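Local coordinates for protein nucleoside-diphosphate sugar epimerase (SulA family) (Corynebacterium glutamicum, PDB 3OH8) that probably acts as a nucleoside-diphosphate sugar epimerase of the SulA family, with a Rossmann-type domain that probably binds a dinucleotide cofactor, at residues T304-S309 with F337-I342; V365-V370 with F427-I432. The contacts are given in a common frame with arbitrary orientation. Numbering follows the deposited sequence.

In the fold
Strand 336-341 forms one side of contact 1 and is touched by both segments of contact 2; the centres lie about 9 Å apart on the same side of the chain's centre. Contact 1 is buried and belongs to the sheet proper: two parallel strands held by regular backbone hydrogen bonds. Contact 2 is only partly buried and joins two irregular loops, so mostly side chains do the joining: a proline on an aromatic ring and one hydrogen bond from the N368 side-chain amide, with one water between backbone atoms. W339 ties them together. Its indole packs on L308 in contact 1, while W339 NE1 is hydrogen-bonded to N368 O of contact 2 at 2.8 Å. F337 N and V370 O, 2.7 Å apart, add a probable backbone link.

Contact 1: T304-S309 with F337-I342; sequences TGVALS and FSWIAI
Run V306-L308 and W339-A341 as neighbouring parallel strands, their short axes 4.6 Å apart at closest and 32° off parallel. Pair V306 with W339 (CA-CA 4.5 Å), A307 with I340 (5.0 Å) and L308 with A341 (4.8 Å). Four backbone hydrogen bonds zip them together: V306 N to S338 O (2.7 Å), I340 N to V306 O (3.0 Å), L308 N to I340 O (2.8 Å) and I342 N to L308 O (2.9 Å). The last comes just past A341, the N-cap of helix 342-354. On the face shared by V306, L308, W339 and A341, L308 (m, t) sets CD1 3.7 Å from W339 CE3, with W339 at chi1 p, and CD2 at the edge of the F337 ring, 4.2 Å from CZ. V306 CG2 lies 3.8 Å from F337 CE1. A307 and I340 point to the other face, where helix 342-354 packs. This is parallel strand pairing in the central sheet of a Rossmann-type fold, characteristic of the NAD-dependent epimerase/dehydratase family.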
ATOM      1  N   THR A 304       1.101  -4.736 -14.232  1.00 19.66           N
ATOM      2  CA  THR A 304       1.924  -4.067 -13.238  1.00 21.25           C
ATOM      3  C   THR A 304       3.396  -3.974 -13.620  1.00 14.22           C
ATOM      4  O   THR A 304       3.975  -4.915 -14.180  1.00 14.89           O
ATOM      5  CB  THR A 304       1.867  -4.814 -11.904  1.00 25.28           C
ATOM      6  OG1 THR A 304       0.502  -5.123 -11.597  1.00 34.13           O
ATOM      7  CG2 THR A 304       2.458  -3.942 -10.804  1.00 20.48           C
ATOM      8  N   GLY A 305       3.994  -2.837 -13.296  1.00 13.99           N
ATOM      9  CA  GLY A 305       5.433  -2.676 -13.373  1.00 18.72           C
ATOM     10  C   GLY A 305       6.032  -3.310 -12.138  1.00 21.18           C
ATOM     11  O   GLY A 305       5.373  -4.097 -11.465  1.00 23.09           O
ATOM     12  N   VAL A 306       7.276  -2.963 -11.842  1.00 13.68           N
ATOM     13  CA  VAL A 306       7.935  -3.441 -10.648  1.00 16.72           C
ATOM     14  C   VAL A 306       7.462  -2.604  -9.463  1.00 15.33           C
ATOM     15  O   VAL A 306       7.699  -1.403  -9.405  1.00 15.67           O
ATOM     16  CB  VAL A 306       9.465  -3.316 -10.768  1.00 21.90           C
ATOM     17  CG1 VAL A 306      10.131  -3.636  -9.422  1.00 16.39           C
ATOM     18  CG2 VAL A 306       9.980  -4.225 -11.876  1.00 26.25           C
ATOM     19  N   ALA A 307       6.778  -3.248  -8.531  1.00 16.55           N
ATOM     20  CA  ALA A 307       6.221  -2.554  -7.386  1.00 16.47           C
ATOM     21  C   ALA A 307       7.310  -2.237  -6.374  1.00 16.51           C
ATOM     22  O   ALA A 307       8.097  -3.107  -5.989  1.00 19.09           O
ATOM     23  CB  ALA A 307       5.119  -3.391  -6.758  1.00 14.23           C
ATOM     24  N   LEU A 308       7.374  -0.978  -5.957  1.00 17.41           N
ATOM     25  CA  LEU A 308       8.400  -0.566  -5.014  1.00 16.32           C
ATOM     26  C   LEU A 308       7.804  -0.478  -3.624  1.00 18.93           C
ATOM     27  O   LEU A 308       6.899   0.328  -3.375  1.00 15.26           O
ATOM     28  CB  LEU A 308       9.015   0.778  -5.402  1.00 16.05           C
ATOM     29  CG  LEU A 308       9.587   0.866  -6.818  1.00 16.30           C
ATOM     30  CD1 LEU A 308      10.250   2.218  -6.991  1.00 17.16           C
ATOM     31  CD2 LEU A 308      10.576  -0.272  -7.091  1.00 16.74           C
ATOM     32  N   SER A 309       8.324  -1.312  -2.729  1.00 16.54           N
ATOM     33  CA  SER A 309       7.862  -1.364  -1.345  1.00 17.14           C
ATOM     34  C   SER A 309       9.055  -1.492  -0.420  1.00 17.59           C
ATOM     35  O   SER A 309      10.016  -2.208  -0.724  1.00 16.10           O
ATOM     36  CB  SER A 309       6.922  -2.554  -1.138  1.00 18.84           C
ATOM     37  OG  SER A 309       6.767  -2.839   0.243  1.00 16.65           O
ATOM     38  N   PHE A 337      13.459   0.969 -16.760  1.00 21.49           N
ATOM     39  CA  PHE A 337      12.940   0.335 -15.563  1.00 19.09           C
ATOM     40  C   PHE A 337      11.498   0.806 -15.370  1.00 20.48           C
ATOM     41  O   PHE A 337      11.251   1.974 -15.103  1.00 18.84           O
ATOM     42  CB  PHE A 337      13.811   0.725 -14.360  1.00 21.06           C
ATOM     43  CG  PHE A 337      13.403   0.079 -13.070  1.00 20.92           C
ATOM     44  CD1 PHE A 337      13.303  -1.295 -12.969  1.00 24.33           C
ATOM     45  CD2 PHE A 337      13.134   0.853 -11.948  1.00 24.45           C
ATOM     46  CE1 PHE A 337      12.931  -1.891 -11.777  1.00 30.85           C
ATOM     47  CE2 PHE A 337      12.763   0.266 -10.752  1.00 25.68           C
ATOM     48  CZ  PHE A 337      12.661  -1.110 -10.663  1.00 25.39           C
ATOM     49  N   SER A 338      10.558  -0.114 -15.541  1.00 21.51           N
ATOM     50  CA  SER A 338       9.133   0.187 -15.447  1.00 20.49           C
ATOM     51  C   SER A 338       8.647  -0.106 -14.016  1.00 19.00           C
ATOM     52  O   SER A 338       8.495  -1.272 -13.618  1.00 20.16           O
ATOM     53  CB  SER A 338       8.377  -0.651 -16.481  1.00 18.64           C
ATOM     54  OG  SER A 338       6.979  -0.566 -16.316  1.00 22.94           O
ATOM     55  N   TRP A 339       8.432   0.960 -13.244  1.00 21.17           N
ATOM     56  CA  TRP A 339       8.236   0.852 -11.795  1.00 17.22           C
ATOM     57  C   TRP A 339       6.936   1.518 -11.378  1.00 15.18           C
ATOM     58  O   TRP A 339       6.417   2.369 -12.087  1.00 17.40           O
ATOM     59  CB  TRP A 339       9.376   1.553 -11.060  1.00 16.09           C
ATOM     60  CG  TRP A 339       9.372   3.027 -11.306  1.00 19.86           C
ATOM     61  CD1 TRP A 339       9.947   3.680 -12.357  1.00 21.30           C
ATOM     62  CD2 TRP A 339       8.743   4.040 -10.503  1.00 20.69           C
ATOM     63  NE1 TRP A 339       9.714   5.034 -12.262  1.00 19.59           N
ATOM     64  CE2 TRP A 339       8.982   5.285 -11.126  1.00 20.13           C
ATOM     65  CE3 TRP A 339       7.999   4.018  -9.318  1.00 17.17           C
ATOM     66  CZ2 TRP A 339       8.504   6.498 -10.609  1.00 19.36           C
ATOM     67  CZ3 TRP A 339       7.525   5.224  -8.797  1.00 14.45           C
ATOM     68  CH2 TRP A 339       7.784   6.445  -9.443  1.00 22.73           C
ATOM     69  N   ILE A 340       6.428   1.135 -10.210  1.00 16.24           N
ATOM     70  CA  ILE A 340       5.314   1.851  -9.595  1.00 12.50           C
ATOM     71  C   ILE A 340       5.431   1.766  -8.064  1.00 12.47           C
ATOM     72  O   ILE A 340       5.843   0.741  -7.521  1.00 15.78           O
ATOM     73  CB  ILE A 340       3.948   1.289 -10.077  1.00 12.58           C
ATOM     74  CG1 ILE A 340       2.798   2.138  -9.506  1.00 20.23           C
ATOM     75  CG2 ILE A 340       3.820  -0.208  -9.715  1.00 12.28           C
ATOM     76  CD1 ILE A 340       1.431   1.859 -10.127  1.00 18.53           C
ATOM     77  N   ALA A 341       5.112   2.853  -7.374  1.00 12.28           N
ATOM     78  CA  ALA A 341       5.142   2.848  -5.907  1.00 14.08           C
ATOM     79  C   ALA A 341       4.032   1.929  -5.453  1.00 15.67           C
ATOM     80  O   ALA A 341       2.968   1.882  -6.079  1.00 14.29           O
ATOM     81  CB  ALA A 341       4.941   4.260  -5.366  1.00 10.96           C
ATOM     82  N   ILE A 342       4.276   1.151  -4.405  1.00 16.38           N
ATOM     83  CA  ILE A 342       3.264   0.179  -4.011  1.00 13.27           C
ATOM     84  C   ILE A 342       1.904   0.847  -3.735  1.00 15.58           C
ATOM     85  O   ILE A 342       0.851   0.296  -4.072  1.00 13.63           O
ATOM     86  CB  ILE A 342       3.703  -0.713  -2.839  1.00 14.61           C
ATOM     87  CG1 ILE A 342       2.614  -1.757  -2.569  1.00 22.09           C
ATOM     88  CG2 ILE A 342       4.032   0.112  -1.581  1.00 10.04           C
ATOM     89  CD1 ILE A 342       3.056  -2.888  -1.664  1.00 28.96           C
TER

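Contact 2: V365-V370 with F427-I432; sequences VAPNPV and FRYTDI
Here two irregular loops meet beside the central sheet of the epimerase/dehydratase fold: V365-V370, linking strands 360-364 and 370-371, and F427-I432, which leads into helix 432-440 from the DUF1731 region. With no strand pairing to set a register, the nearest CA atoms are those of A366 and T430, 5.7 Å apart, and the side chains do the joining. Start with F427, at chi1 -72° and chi2 87°. P367 lies over one face of its ring in a CH-pi contact: CD sits 3.7 Å from the ring centroid, only 6° off the normal, and CG is 3.6 Å from CD1 of F427. That same P367 CG reaches T430 CG2 at 4.0 Å, with T430 at chi1 p; the proline thus touches both F427 and T430. V365 points away, but its carbonyl O still comes within 3.5 Å of F427 CE2.

Next comes N368, at chi1 -65° and chi2 -58°, a conformation that carries its amide across to the other loop. N368 ND2 donates to T430 O at 3.0 Å, nearly straight at 165°, the one direct hydrogen bond between the loops. Beyond it V370 (m) sets CG1 4.1 Å from CG2 of I432 (t, t), an apolar touch where the helix begins. R428 turns elsewhere, forming salt bridges to D347 and D132. A water finishes the join, giving a hydrogen to N368 O at 3.2 Å and accepting one from I432 N at 3.0 Å.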
ATOM      1  N   VAL A 365       1.726   1.565 -13.896  1.00 12.99           N
ATOM      2  CA  VAL A 365       3.112   1.991 -13.830  1.00 14.89           C
ATOM      3  C   VAL A 365       3.080   3.481 -13.549  1.00 15.00           C
ATOM      4  O   VAL A 365       2.133   4.162 -13.924  1.00 16.03           O
ATOM      5  CB  VAL A 365       3.841   1.763 -15.186  1.00 20.34           C
ATOM      6  CG1 VAL A 365       3.794   0.277 -15.588  1.00 13.04           C
ATOM      7  CG2 VAL A 365       3.227   2.650 -16.281  1.00 13.28           C
ATOM      8  N   ALA A 366       4.099   3.990 -12.872  1.00 15.17           N
ATOM      9  CA  ALA A 366       4.208   5.431 -12.688  1.00 15.51           C
ATOM     10  C   ALA A 366       4.388   6.098 -14.050  1.00 18.52           C
ATOM     11  O   ALA A 366       4.889   5.474 -14.978  1.00 20.36           O
ATOM     12  CB  ALA A 366       5.380   5.763 -11.753  1.00 21.17           C
ATOM     13  N   PRO A 367       3.953   7.362 -14.176  1.00 20.01           N
ATOM     14  CA  PRO A 367       4.087   8.142 -15.412  1.00 25.30           C
ATOM     15  C   PRO A 367       5.536   8.220 -15.915  1.00 30.02           C
ATOM     16  O   PRO A 367       5.734   8.435 -17.107  1.00 30.41           O
ATOM     17  CB  PRO A 367       3.624   9.544 -15.002  1.00 26.10           C
ATOM     18  CG  PRO A 367       2.742   9.344 -13.813  1.00 23.22           C
ATOM     19  CD  PRO A 367       3.219   8.091 -13.118  1.00 18.91           C
ATOM     20  N   ASN A 368       6.519   8.042 -15.031  1.00 26.61           N
ATOM     21  CA  ASN A 368       7.923   8.286 -15.380  1.00 26.81           C
ATOM     22  C   ASN A 368       8.875   7.098 -15.211  1.00 24.71           C
ATOM     23  O   ASN A 368       9.580   7.005 -14.201  1.00 23.58           O
ATOM     24  CB  ASN A 368       8.465   9.476 -14.567  1.00 30.07           C
ATOM     25  CG  ASN A 368       7.768  10.778 -14.909  1.00 32.67           C
ATOM     26  OD1 ASN A 368       7.769  11.217 -16.063  1.00 32.19           O
ATOM     27  ND2 ASN A 368       7.152  11.390 -13.917  1.00 32.63           N
ATOM     28  N   PRO A 369       8.924   6.197 -16.209  1.00 22.39           N
ATOM     29  CA  PRO A 369       9.942   5.139 -16.152  1.00 22.44           C
ATOM     30  C   PRO A 369      11.349   5.750 -16.225  1.00 22.01           C
ATOM     31  O   PRO A 369      11.497   6.833 -16.782  1.00 25.20           O
ATOM     32  CB  PRO A 369       9.634   4.280 -17.382  1.00 22.73           C
ATOM     33  CG  PRO A 369       8.855   5.177 -18.306  1.00 22.80           C
ATOM     34  CD  PRO A 369       8.100   6.133 -17.426  1.00 21.35           C
ATOM     35  N   VAL A 370      12.355   5.090 -15.653  1.00 23.05           N
ATOM     36  CA  VAL A 370      13.710   5.643 -15.634  1.00 24.65           C
ATOM     37  C   VAL A 370      14.721   4.654 -16.185  1.00 22.37           C
ATOM     38  O   VAL A 370      14.464   3.448 -16.215  1.00 20.17           O
ATOM     39  CB  VAL A 370      14.152   6.046 -14.201  1.00 27.77           C
ATOM     40  CG1 VAL A 370      13.205   7.105 -13.620  1.00 29.70           C
ATOM     41  CG2 VAL A 370      14.206   4.832 -13.308  1.00 23.89           C
ATOM     42  N   PHE A 427      -1.617  10.300  -9.382  1.00 18.49           N
ATOM     43  CA  PHE A 427      -0.649   9.383  -8.791  1.00 18.35           C
ATOM     44  C   PHE A 427      -0.085  10.007  -7.532  1.00 18.93           C
ATOM     45  O   PHE A 427       0.158  11.206  -7.483  1.00 17.71           O
ATOM     46  CB  PHE A 427       0.507   9.104  -9.754  1.00 18.91           C
ATOM     47  CG  PHE A 427       0.129   8.243 -10.915  1.00 18.06           C
ATOM     48  CD1 PHE A 427      -0.397   8.805 -12.063  1.00 20.04           C
ATOM     49  CD2 PHE A 427       0.304   6.871 -10.862  1.00 18.32           C
ATOM     50  CE1 PHE A 427      -0.742   8.018 -13.149  1.00 22.74           C
ATOM     51  CE2 PHE A 427      -0.048   6.069 -11.941  1.00 23.60           C
ATOM     52  CZ  PHE A 427      -0.571   6.640 -13.087  1.00 18.78           C
ATOM     53  N   ARG A 428       0.132   9.181  -6.517  1.00 17.06           N
ATOM     54  CA  ARG A 428       0.772   9.625  -5.294  1.00 18.14           C
ATOM     55  C   ARG A 428       2.237   9.962  -5.541  1.00 20.24           C
ATOM     56  O   ARG A 428       2.749  10.948  -5.012  1.00 18.80           O
ATOM     57  CB  ARG A 428       0.684   8.538  -4.230  1.00 15.53           C
ATOM     58  CG  ARG A 428      -0.739   8.231  -3.781  1.00 13.19           C
ATOM     59  CD  ARG A 428      -0.735   7.378  -2.518  1.00 12.80           C
ATOM     60  NE  ARG A 428      -2.053   6.800  -2.245  1.00 12.41           N
ATOM     61  CZ  ARG A 428      -2.423   6.330  -1.059  1.00 14.69           C
ATOM     62  NH1 ARG A 428      -1.569   6.380  -0.046  1.00 11.60           N
ATOM     63  NH2 ARG A 428      -3.641   5.814  -0.883  1.00 12.45           N
ATOM     64  N   TYR A 429       2.914   9.130  -6.327  1.00 20.91           N
ATOM     65  CA  TYR A 429       4.332   9.334  -6.604  1.00 18.08           C
ATOM     66  C   TYR A 429       4.624   9.235  -8.096  1.00 22.20           C
ATOM     67  O   TYR A 429       4.633   8.152  -8.674  1.00 24.40           O
ATOM     68  CB  TYR A 429       5.169   8.336  -5.811  1.00 14.50           C
ATOM     69  CG  TYR A 429       4.808   8.358  -4.353  1.00 17.28           C
ATOM     70  CD1 TYR A 429       5.261   9.382  -3.527  1.00 20.62           C
ATOM     71  CD2 TYR A 429       3.973   7.384  -3.809  1.00 13.77           C
ATOM     72  CE1 TYR A 429       4.904   9.432  -2.182  1.00 21.82           C
ATOM     73  CE2 TYR A 429       3.619   7.418  -2.467  1.00 18.81           C
ATOM     74  CZ  TYR A 429       4.085   8.455  -1.666  1.00 22.35           C
ATOM     75  OH  TYR A 429       3.742   8.512  -0.350  1.00 17.87           O
ATOM     76  N   THR A 430       4.842  10.381  -8.723  1.00 20.96           N
ATOM     77  CA  THR A 430       5.166  10.401 -10.143  1.00 21.12           C
ATOM     78  C   THR A 430       6.673  10.209 -10.351  1.00 22.86           C
ATOM     79  O   THR A 430       7.114   9.772 -11.416  1.00 27.77           O
ATOM     80  CB  THR A 430       4.699  11.723 -10.804  1.00 20.71           C
ATOM     81  OG1 THR A 430       5.239  12.827 -10.078  1.00 21.75           O
ATOM     82  CG2 THR A 430       3.178  11.836 -10.774  1.00 18.82           C
ATOM     83  N   ASP A 431       7.462  10.531  -9.330  1.00 25.55           N
ATOM     84  CA  ASP A 431       8.918  10.462  -9.444  1.00 27.75           C
ATOM     85  C   ASP A 431       9.501   9.405  -8.519  1.00 22.38           C
ATOM     86  O   ASP A 431       9.167   9.350  -7.338  1.00 21.63           O
ATOM     87  CB  ASP A 431       9.548  11.819  -9.123  1.00 33.60           C
ATOM     88  CG  ASP A 431       8.848  12.960  -9.827  1.00 54.30           C
ATOM     89  OD1 ASP A 431       8.616  12.850 -11.053  1.00 57.27           O
ATOM     90  OD2 ASP A 431       8.527  13.965  -9.150  1.00 62.59           O
ATOM     91  N   ILE A 432      10.394   8.586  -9.057  1.00 18.85           N
ATOM     92  CA  ILE A 432      10.895   7.440  -8.313  1.00 21.49           C
ATOM     93  C   ILE A 432      11.657   7.821  -7.038  1.00 22.95           C
ATOM     94  O   ILE A 432      11.590   7.110  -6.037  1.00 20.29           O
ATOM     95  CB  ILE A 432      11.769   6.536  -9.206  1.00 22.51           C
ATOM     96  CG1 ILE A 432      11.984   5.184  -8.526  1.00 19.60           C
ATOM     97  CG2 ILE A 432      13.083   7.232  -9.546  1.00 25.44           C
ATOM     98  CD1 ILE A 432      12.564   4.128  -9.437  1.00 23.22           C
TER
HETATM   99  O   HOH W   1      10.831   8.944 -12.053  1.00 25.17           O